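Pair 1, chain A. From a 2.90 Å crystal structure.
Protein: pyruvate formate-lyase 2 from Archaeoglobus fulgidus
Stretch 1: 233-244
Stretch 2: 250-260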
# COMPACT_ATOMS: atom_id res chain seq x y z
N LEU A 233 -29.75 25.95 -38.23
CA LEU A 233 -29.24 27.03 -37.38
C LEU A 233 -29.22 26.61 -35.91
O LEU A 233 -28.32 27.03 -35.16
CB LEU A 233 -30.09 28.30 -37.52
CG LEU A 233 -29.91 29.19 -38.75
CD1 LEU A 233 -30.89 30.35 -38.64
CD2 LEU A 233 -28.48 29.68 -38.88
N LYS A 234 -30.20 25.80 -35.50
CA LYS A 234 -30.25 25.22 -34.16
C LYS A 234 -29.11 24.23 -33.95
O LYS A 234 -28.43 24.27 -32.94
CB LYS A 234 -31.57 24.51 -33.90
CG LYS A 234 -32.53 25.28 -33.03
CD LYS A 234 -32.01 25.42 -31.60
CE LYS A 234 -33.15 25.76 -30.65
NZ LYS A 234 -32.69 25.82 -29.25
N ILE A 235 -28.89 23.36 -34.94
CA ILE A 235 -27.77 22.42 -34.93
C ILE A 235 -26.42 23.13 -34.84
O ILE A 235 -25.52 22.68 -34.13
CB ILE A 235 -27.84 21.48 -36.15
CG1 ILE A 235 -29.04 20.55 -36.01
CG2 ILE A 235 -26.59 20.65 -36.29
CD1 ILE A 235 -29.21 19.64 -37.18
N ALA A 236 -26.29 24.28 -35.50
CA ALA A 236 -25.06 25.08 -35.42
C ALA A 236 -24.83 25.64 -34.02
O ALA A 236 -23.71 25.76 -33.55
CB ALA A 236 -25.13 26.21 -36.42
N GLU A 237 -25.93 25.97 -33.37
CA GLU A 237 -25.92 26.62 -32.08
C GLU A 237 -25.62 25.58 -30.99
O GLU A 237 -24.83 25.83 -30.07
CB GLU A 237 -27.30 27.27 -31.90
CG GLU A 237 -27.50 28.18 -30.72
CD GLU A 237 -28.98 28.50 -30.56
OE1 GLU A 237 -29.53 28.26 -29.45
OE2 GLU A 237 -29.60 28.96 -31.55
N ILE A 238 -26.25 24.41 -31.15
CA ILE A 238 -26.07 23.27 -30.27
C ILE A 238 -24.65 22.72 -30.34
O ILE A 238 -23.99 22.58 -29.31
CB ILE A 238 -27.08 22.17 -30.61
CG1 ILE A 238 -28.48 22.58 -30.19
CG2 ILE A 238 -26.77 20.90 -29.88
CD1 ILE A 238 -29.54 21.71 -30.80
N CYS A 239 -24.14 22.45 -31.54
CA CYS A 239 -22.77 21.92 -31.69
C CYS A 239 -21.64 22.90 -31.41
O CYS A 239 -20.48 22.53 -31.46
CB CYS A 239 -22.57 21.37 -33.09
SG CYS A 239 -23.44 19.88 -33.39
N ARG A 240 -21.97 24.16 -31.17
CA ARG A 240 -20.98 25.14 -30.76
C ARG A 240 -20.84 24.99 -29.27
O ARG A 240 -19.77 25.18 -28.70
CB ARG A 240 -21.46 26.55 -31.11
CG ARG A 240 -20.55 27.70 -30.66
CD ARG A 240 -20.95 29.03 -31.32
NE ARG A 240 -21.41 28.90 -32.71
CZ ARG A 240 -20.62 28.74 -33.78
NH1 ARG A 240 -21.16 28.65 -34.99
NH2 ARG A 240 -19.29 28.66 -33.66
N LYS A 241 -21.95 24.64 -28.63
CA LYS A 241 -22.02 24.62 -27.18
C LYS A 241 -21.61 23.26 -26.65
O LYS A 241 -20.77 23.15 -25.76
CB LYS A 241 -23.44 24.94 -26.74
CG LYS A 241 -23.61 24.92 -25.26
CD LYS A 241 -25.06 24.87 -24.85
CE LYS A 241 -25.18 24.88 -23.33
NZ LYS A 241 -26.57 25.22 -22.94
N VAL A 242 -22.21 22.21 -27.19
CA VAL A 242 -22.00 20.89 -26.63
C VAL A 242 -21.39 19.87 -27.54
O VAL A 242 -21.92 19.56 -28.60
CB VAL A 242 -23.29 20.23 -26.06
CG1 VAL A 242 -23.91 21.08 -24.98
CG2 VAL A 242 -24.30 19.91 -27.14
N PRO A 243 -20.15 19.53 -27.25
CA PRO A 243 -19.70 18.50 -26.34
C PRO A 243 -18.86 19.21 -25.25
O PRO A 243 -18.39 18.58 -24.32
CB PRO A 243 -18.83 17.60 -27.23
CG PRO A 243 -18.50 18.45 -28.46
CD PRO A 243 -19.12 19.85 -28.24
N ALA A 244 -18.73 20.54 -25.34
CA ALA A 244 -17.78 21.30 -24.54
C ALA A 244 -18.39 21.81 -23.24
O ALA A 244 -17.73 21.84 -22.20
CB ALA A 244 -17.20 22.44 -25.36
N PHE A 250 -32.89 19.05 -23.75
CA PHE A 250 -32.91 17.65 -24.14
C PHE A 250 -32.20 17.44 -25.47
O PHE A 250 -31.48 16.45 -25.66
CB PHE A 250 -34.36 17.15 -24.18
CG PHE A 250 -34.53 15.74 -24.66
CD1 PHE A 250 -34.41 14.68 -23.78
CD2 PHE A 250 -34.87 15.47 -25.98
CE1 PHE A 250 -34.58 13.37 -24.22
CE2 PHE A 250 -35.04 14.16 -26.43
CZ PHE A 250 -34.90 13.11 -25.55
N TRP A 251 -32.40 18.37 -26.39
CA TRP A 251 -31.79 18.26 -27.70
C TRP A 251 -30.29 18.43 -27.52
O TRP A 251 -29.50 17.69 -28.11
CB TRP A 251 -32.35 19.34 -28.63
CG TRP A 251 -32.04 19.20 -30.11
CD1 TRP A 251 -31.09 18.40 -30.70
CD2 TRP A 251 -32.66 19.93 -31.17
NE1 TRP A 251 -31.10 18.58 -32.07
CE2 TRP A 251 -32.05 19.51 -32.38
CE3 TRP A 251 -33.67 20.89 -31.23
CZ2 TRP A 251 -32.43 20.02 -33.62
CZ3 TRP A 251 -34.05 21.40 -32.46
CH2 TRP A 251 -33.44 20.96 -33.64
N GLU A 252 -29.91 19.37 -26.66
CA GLU A 252 -28.51 19.59 -26.35
C GLU A 252 -27.85 18.36 -25.71
O GLU A 252 -26.73 18.00 -26.07
CB GLU A 252 -28.36 20.79 -25.44
CG GLU A 252 -28.32 22.09 -26.17
CD GLU A 252 -28.49 23.25 -25.22
OE1 GLU A 252 -29.21 24.21 -25.58
OE2 GLU A 252 -27.94 23.18 -24.09
N ALA A 253 -28.57 17.71 -24.79
CA ALA A 253 -28.11 16.45 -24.20
C ALA A 253 -27.95 15.36 -25.23
O ALA A 253 -26.90 14.76 -25.29
CB ALA A 253 -29.01 15.99 -23.08
N VAL A 254 -28.96 15.12 -26.07
CA VAL A 254 -28.86 14.00 -27.03
C VAL A 254 -27.78 14.23 -28.09
O VAL A 254 -27.12 13.28 -28.53
CB VAL A 254 -30.22 13.65 -27.69
CG1 VAL A 254 -30.07 12.50 -28.67
CG2 VAL A 254 -31.23 13.28 -26.63
N GLN A 255 -27.54 15.49 -28.45
CA GLN A 255 -26.47 15.80 -29.39
C GLN A 255 -25.09 15.66 -28.73
O GLN A 255 -24.13 15.19 -29.39
CB GLN A 255 -26.65 17.18 -30.01
CG GLN A 255 -25.57 17.57 -31.04
CD GLN A 255 -25.48 16.63 -32.22
OE1 GLN A 255 -26.27 16.70 -33.14
NE2 GLN A 255 -24.48 15.79 -32.22
N PHE A 256 -25.00 16.02 -27.44
CA PHE A 256 -23.81 15.73 -26.63
C PHE A 256 -23.42 14.26 -26.71
O PHE A 256 -22.36 13.95 -27.27
CB PHE A 256 -24.05 16.10 -25.17
CG PHE A 256 -22.81 16.07 -24.31
CD1 PHE A 256 -22.13 14.89 -24.05
CD2 PHE A 256 -22.38 17.24 -23.69
CE1 PHE A 256 -21.03 14.87 -23.24
CE2 PHE A 256 -21.26 17.22 -22.87
CZ PHE A 256 -20.59 16.04 -22.64
N VAL A 257 -24.27 13.38 -26.17
CA VAL A 257 -23.97 11.95 -26.17
C VAL A 257 -23.61 11.39 -27.56
O VAL A 257 -22.60 10.70 -27.68
CB VAL A 257 -24.99 11.05 -25.37
CG1 VAL A 257 -26.17 11.81 -24.88
CG2 VAL A 257 -25.41 9.80 -26.16
N TRP A 258 -24.34 11.76 -28.61
CA TRP A 258 -23.98 11.21 -29.91
C TRP A 258 -22.63 11.69 -30.49
O TRP A 258 -21.92 10.92 -31.18
CB TRP A 258 -25.13 11.32 -30.93
CG TRP A 258 -24.68 10.75 -32.20
CD1 TRP A 258 -24.27 11.44 -33.30
CD2 TRP A 258 -24.47 9.36 -32.49
NE1 TRP A 258 -23.84 10.57 -34.27
CE2 TRP A 258 -23.95 9.29 -33.80
CE3 TRP A 258 -24.68 8.18 -31.78
CZ2 TRP A 258 -23.65 8.07 -34.40
CZ3 TRP A 258 -24.39 6.98 -32.39
CH2 TRP A 258 -23.87 6.93 -33.68
N LEU A 259 -22.24 12.93 -30.21
CA LEU A 259 -20.93 13.37 -30.67
C LEU A 259 -19.83 12.54 -30.04
O LEU A 259 -19.00 11.97 -30.78
CB LEU A 259 -20.70 14.86 -30.46
CG LEU A 259 -21.28 15.73 -31.59
CD1 LEU A 259 -21.28 17.23 -31.23
CD2 LEU A 259 -20.65 15.50 -32.97
N VAL A 260 -19.83 12.40 -28.71
CA VAL A 260 -18.79 11.59 -28.06
C VAL A 260 -18.91 10.11 -28.43
O VAL A 260 -17.91 9.42 -28.63
CB VAL A 260 -18.62 11.89 -26.53
CG1 VAL A 260 -19.70 12.76 -26.03
CG2 VAL A 260 -18.49 10.62 -25.69

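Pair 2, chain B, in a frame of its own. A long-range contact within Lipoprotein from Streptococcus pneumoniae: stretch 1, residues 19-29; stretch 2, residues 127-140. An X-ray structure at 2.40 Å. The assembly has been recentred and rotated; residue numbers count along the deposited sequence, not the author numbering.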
# COMPACT_ATOMS: atom_id res chain seq x y z
N PRO B 19 -4.31 1.96 -2.77
CA PRO B 19 -3.76 0.95 -3.68
C PRO B 19 -4.88 0.08 -4.23
O PRO B 19 -4.77 -0.43 -5.33
CB PRO B 19 -2.84 0.12 -2.79
CG PRO B 19 -2.44 1.03 -1.68
CD PRO B 19 -3.60 1.98 -1.47
N ILE B 20 -5.94 -0.08 -3.45
CA ILE B 20 -7.09 -0.88 -3.86
C ILE B 20 -7.96 -0.08 -4.84
O ILE B 20 -8.32 -0.57 -5.92
CB ILE B 20 -7.93 -1.34 -2.64
CG1 ILE B 20 -7.27 -2.52 -1.92
CG2 ILE B 20 -9.27 -1.80 -3.08
CD1 ILE B 20 -5.78 -2.57 -2.01
N TYR B 21 -8.29 1.15 -4.46
CA TYR B 21 -9.01 2.07 -5.34
C TYR B 21 -8.44 2.00 -6.74
O TYR B 21 -9.16 1.70 -7.70
CB TYR B 21 -8.89 3.50 -4.81
CG TYR B 21 -9.67 4.52 -5.59
CD1 TYR B 21 -11.06 4.41 -5.73
CD2 TYR B 21 -9.03 5.62 -6.19
CE1 TYR B 21 -11.78 5.35 -6.45
CE2 TYR B 21 -9.75 6.56 -6.91
CZ TYR B 21 -11.13 6.42 -7.03
OH TYR B 21 -11.85 7.36 -7.74
N ALA B 22 -7.13 2.25 -6.82
CA ALA B 22 -6.40 2.45 -8.05
C ALA B 22 -6.27 1.19 -8.86
O ALA B 22 -6.19 1.23 -10.07
CB ALA B 22 -5.04 2.99 -7.73
N MSE B 23 -6.21 0.06 -8.17
CA MSE B 23 -5.96 -1.20 -8.81
C MSE B 23 -7.26 -1.84 -9.31
O MSE B 23 -7.23 -2.60 -10.27
CB MSE B 23 -5.26 -2.12 -7.82
CG MSE B 23 -4.05 -2.77 -8.37
SE MSE B 23 -2.85 -3.44 -6.98
CE MSE B 23 -1.78 -4.49 -8.15
N VAL B 24 -8.38 -1.55 -8.66
CA VAL B 24 -9.67 -2.03 -9.17
C VAL B 24 -10.06 -1.19 -10.38
O VAL B 24 -10.51 -1.72 -11.40
CB VAL B 24 -10.79 -1.97 -8.11
CG1 VAL B 24 -12.00 -2.71 -8.63
CG2 VAL B 24 -10.34 -2.60 -6.83
N LYS B 25 -9.86 0.12 -10.25
CA LYS B 25 -10.08 1.08 -11.33
C LYS B 25 -9.23 0.81 -12.57
O LYS B 25 -9.69 0.98 -13.70
CB LYS B 25 -9.84 2.51 -10.82
CG LYS B 25 -11.10 3.23 -10.38
CD LYS B 25 -10.90 4.75 -10.36
CE LYS B 25 -12.22 5.48 -10.60
NZ LYS B 25 -12.61 5.56 -12.05
N GLU B 26 -7.99 0.38 -12.37
CA GLU B 26 -7.14 0.00 -13.49
C GLU B 26 -7.59 -1.31 -14.12
O GLU B 26 -7.46 -1.48 -15.34
CB GLU B 26 -5.67 -0.06 -13.08
CG GLU B 26 -4.84 1.02 -13.75
CD GLU B 26 -3.98 1.82 -12.78
OE1 GLU B 26 -2.75 1.68 -12.83
OE2 GLU B 26 -4.55 2.61 -11.99
N VAL B 27 -8.14 -2.21 -13.31
CA VAL B 27 -8.61 -3.49 -13.83
C VAL B 27 -9.94 -3.35 -14.57
O VAL B 27 -10.20 -4.09 -15.52
CB VAL B 27 -8.68 -4.59 -12.73
CG1 VAL B 27 -9.45 -5.81 -13.21
CG2 VAL B 27 -7.26 -5.00 -12.29
N SER B 28 -10.75 -2.38 -14.15
CA SER B 28 -12.08 -2.17 -14.72
C SER B 28 -12.11 -1.26 -15.95
O SER B 28 -13.02 -1.34 -16.79
CB SER B 28 -13.03 -1.64 -13.64
OG SER B 28 -13.44 -2.68 -12.76
N GLY B 29 -11.10 -0.39 -16.07
CA GLY B 29 -11.02 0.58 -17.15
C GLY B 29 -12.10 1.64 -17.02
O GLY B 29 -11.94 2.63 -16.29
N LYS B 127 4.54 -7.59 -6.61
CA LYS B 127 3.46 -7.96 -5.71
C LYS B 127 2.24 -7.09 -5.93
O LYS B 127 1.11 -7.53 -5.69
CB LYS B 127 3.90 -7.94 -4.26
CG LYS B 127 4.93 -9.05 -3.95
CD LYS B 127 5.34 -9.05 -2.50
CE LYS B 127 6.42 -10.07 -2.21
NZ LYS B 127 5.89 -11.46 -2.24
N ALA B 128 2.44 -5.86 -6.37
CA ALA B 128 1.30 -5.11 -6.82
C ALA B 128 0.73 -5.94 -7.98
O ALA B 128 -0.45 -6.27 -8.00
CB ALA B 128 1.70 -3.72 -7.26
N GLY B 129 1.60 -6.33 -8.91
CA GLY B 129 1.21 -7.17 -10.05
C GLY B 129 0.35 -8.36 -9.70
O GLY B 129 -0.77 -8.49 -10.22
N GLU B 130 0.84 -9.22 -8.81
CA GLU B 130 0.05 -10.39 -8.41
C GLU B 130 -1.32 -10.07 -7.81
O GLU B 130 -2.27 -10.87 -7.93
CB GLU B 130 0.83 -11.41 -7.55
CG GLU B 130 1.98 -10.91 -6.71
CD GLU B 130 3.05 -12.02 -6.51
OE1 GLU B 130 4.17 -11.89 -7.07
OE2 GLU B 130 2.73 -13.03 -5.83
N GLU B 131 -1.43 -8.89 -7.19
CA GLU B 131 -2.66 -8.50 -6.52
C GLU B 131 -3.68 -7.98 -7.50
O GLU B 131 -4.89 -8.14 -7.28
CB GLU B 131 -2.38 -7.46 -5.43
CG GLU B 131 -3.44 -7.47 -4.36
CD GLU B 131 -3.21 -6.43 -3.31
OE1 GLU B 131 -2.04 -6.08 -3.04
OE2 GLU B 131 -4.21 -5.95 -2.73
N ALA B 132 -3.19 -7.35 -8.57
CA ALA B 132 -3.98 -6.96 -9.75
C ALA B 132 -4.69 -8.16 -10.37
O ALA B 132 -5.89 -8.10 -10.66
CB ALA B 132 -3.08 -6.32 -10.78
N GLN B 133 -3.93 -9.24 -10.58
CA GLN B 133 -4.43 -10.53 -11.07
C GLN B 133 -5.58 -11.09 -10.24
O GLN B 133 -6.69 -11.30 -10.75
CB GLN B 133 -3.30 -11.58 -11.09
CG GLN B 133 -2.69 -11.82 -12.44
CD GLN B 133 -3.44 -12.87 -13.22
OE1 GLN B 133 -4.53 -12.62 -13.71
NE2 GLN B 133 -2.87 -14.08 -13.33
N ILE B 134 -5.31 -11.33 -8.95
CA ILE B 134 -6.33 -11.81 -8.02
C ILE B 134 -7.60 -10.98 -8.19
O ILE B 134 -8.70 -11.53 -8.26
CB ILE B 134 -5.89 -11.73 -6.54
CG1 ILE B 134 -4.56 -12.47 -6.34
CG2 ILE B 134 -6.98 -12.31 -5.65
CD1 ILE B 134 -3.88 -12.29 -4.97
N ILE B 135 -7.42 -9.67 -8.29
CA ILE B 135 -8.55 -8.76 -8.43
C ILE B 135 -9.35 -9.12 -9.67
O ILE B 135 -10.57 -9.37 -9.59
CB ILE B 135 -8.10 -7.27 -8.42
CG1 ILE B 135 -7.69 -6.86 -7.00
CG2 ILE B 135 -9.19 -6.37 -9.00
CD1 ILE B 135 -7.15 -5.44 -6.85
N ALA B 136 -8.65 -9.18 -10.81
CA ALA B 136 -9.29 -9.52 -12.08
C ALA B 136 -9.99 -10.87 -11.97
O ALA B 136 -11.15 -10.96 -12.30
CB ALA B 136 -8.27 -9.50 -13.22
N ASP B 137 -9.29 -11.89 -11.49
CA ASP B 137 -9.88 -13.22 -11.29
C ASP B 137 -11.21 -13.18 -10.53
O ASP B 137 -12.26 -13.63 -11.04
CB ASP B 137 -8.91 -14.15 -10.56
CG ASP B 137 -7.72 -14.55 -11.43
OD1 ASP B 137 -6.92 -15.40 -10.99
OD2 ASP B 137 -7.58 -14.01 -12.55
N LYS B 138 -11.17 -12.62 -9.33
CA LYS B 138 -12.36 -12.55 -8.48
C LYS B 138 -13.42 -11.69 -9.14
O LYS B 138 -14.59 -12.06 -9.16
CB LYS B 138 -12.02 -12.01 -7.08
CG LYS B 138 -11.12 -12.91 -6.26
CD LYS B 138 -10.71 -12.20 -4.97
CE LYS B 138 -10.53 -13.13 -3.78
NZ LYS B 138 -9.61 -14.30 -4.03
N LEU B 139 -13.01 -10.55 -9.69
CA LEU B 139 -13.91 -9.72 -10.48
C LEU B 139 -14.50 -10.50 -11.66
O LEU B 139 -15.70 -10.38 -11.94
CB LEU B 139 -13.24 -8.43 -10.97
CG LEU B 139 -13.67 -7.13 -10.27
CD1 LEU B 139 -13.80 -7.30 -8.75
CD2 LEU B 139 -12.76 -5.92 -10.61
N SER B 140 -13.69 -11.30 -12.33
CA SER B 140 -14.19 -11.97 -13.53
C SER B 140 -15.00 -13.25 -13.24
O SER B 140 -15.70 -13.75 -14.13
CB SER B 140 -13.12 -12.13 -14.62
OG SER B 140 -12.09 -13.00 -14.25

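Both pairs set two helices across each other at nearly the same angle. The axes of helix 233-241 and helix 250-260 in pair 1 approach to 9.8 Å with a signed crossing angle of -63°; those of helix 19-28 and helix 127-140 in pair 2 approach to 9.7 Å at -59°. Superposing N, CA and C of 14 central residues gives an RMSD of 0.5 Å. The sequence separation differs greatly: touching residues are at least 10 positions apart in pair 1 and at least 105 in pair 2. The summed buried surface is 659 Å² and 457 Å², respectively.

The central match is I238(A) with M23(B), a selenomethionine, whose CA atoms fall 0.6 Å apart. Both CA-to-CB bonds point toward the partner helix, but the surroundings differ. In pair 1, CD1 of I238(A) lies 3.5 Å from the centroid of the five-membered ring of W251(A), only 3° off the ring normal, a CH-pi contact over the face. The position of W251(A) is taken in pair 2 by E131(B), which offers no ring; M23(B) instead fits as a knob among A128(B), E131(B), A132(B) and I135(B), and its CB is 3.9 Å from CD1 of I135(B).

A132(B) matches E252(A) within 0.1 Å, and here the two pairs part in chemistry: a charged side chain in pair 1 corresponds to an alanine in pair 2. The CA-to-CB bond of E252(A) points sideways, yet its chain end comes nearer, and NZ of K241(A) donates a hydrogen bond to OE2 of E252(A) at 2.7 Å within a salt bridge. The counterpart of K241(A), E26(B), makes no contact with the second stretch, and no hydrogen bond crosses pair 2.

One turn beyond the central position, V242(A) and V27(B) both point toward the other helix. CB of V242(A) packs 3.9 Å from CD2 of F256(A). In pair 2 the matching residue is A136(B), whose CB lies 3.9 Å from CG1 of V27(B), while V27(B) sits as a knob among A132(B), I135(B), A136(B) and L139(B). The larger aromatic in pair 1 also receives CA of P243(A) over its face, 4.3 Å from the ring centroid and 24° off the normal.

The closest side-chain agreement along the first stretch is C239(A) with V24(B), whose side-chain centres coincide to 0.2 Å. Both meet the matched leucines: SG of C239(A) is 4.0 Å from CD1 of L259(A), and CG1 of V24(B) is 3.8 Å from CD2 of L139(B). Pair 1 thus combines aromatic packing with a charged link, whereas pair 2 relies on M23(B) and V27(B) set as knobs among mixed neighbours, A132(B) and I135(B) common to both sockets, with no hydrogen bond across.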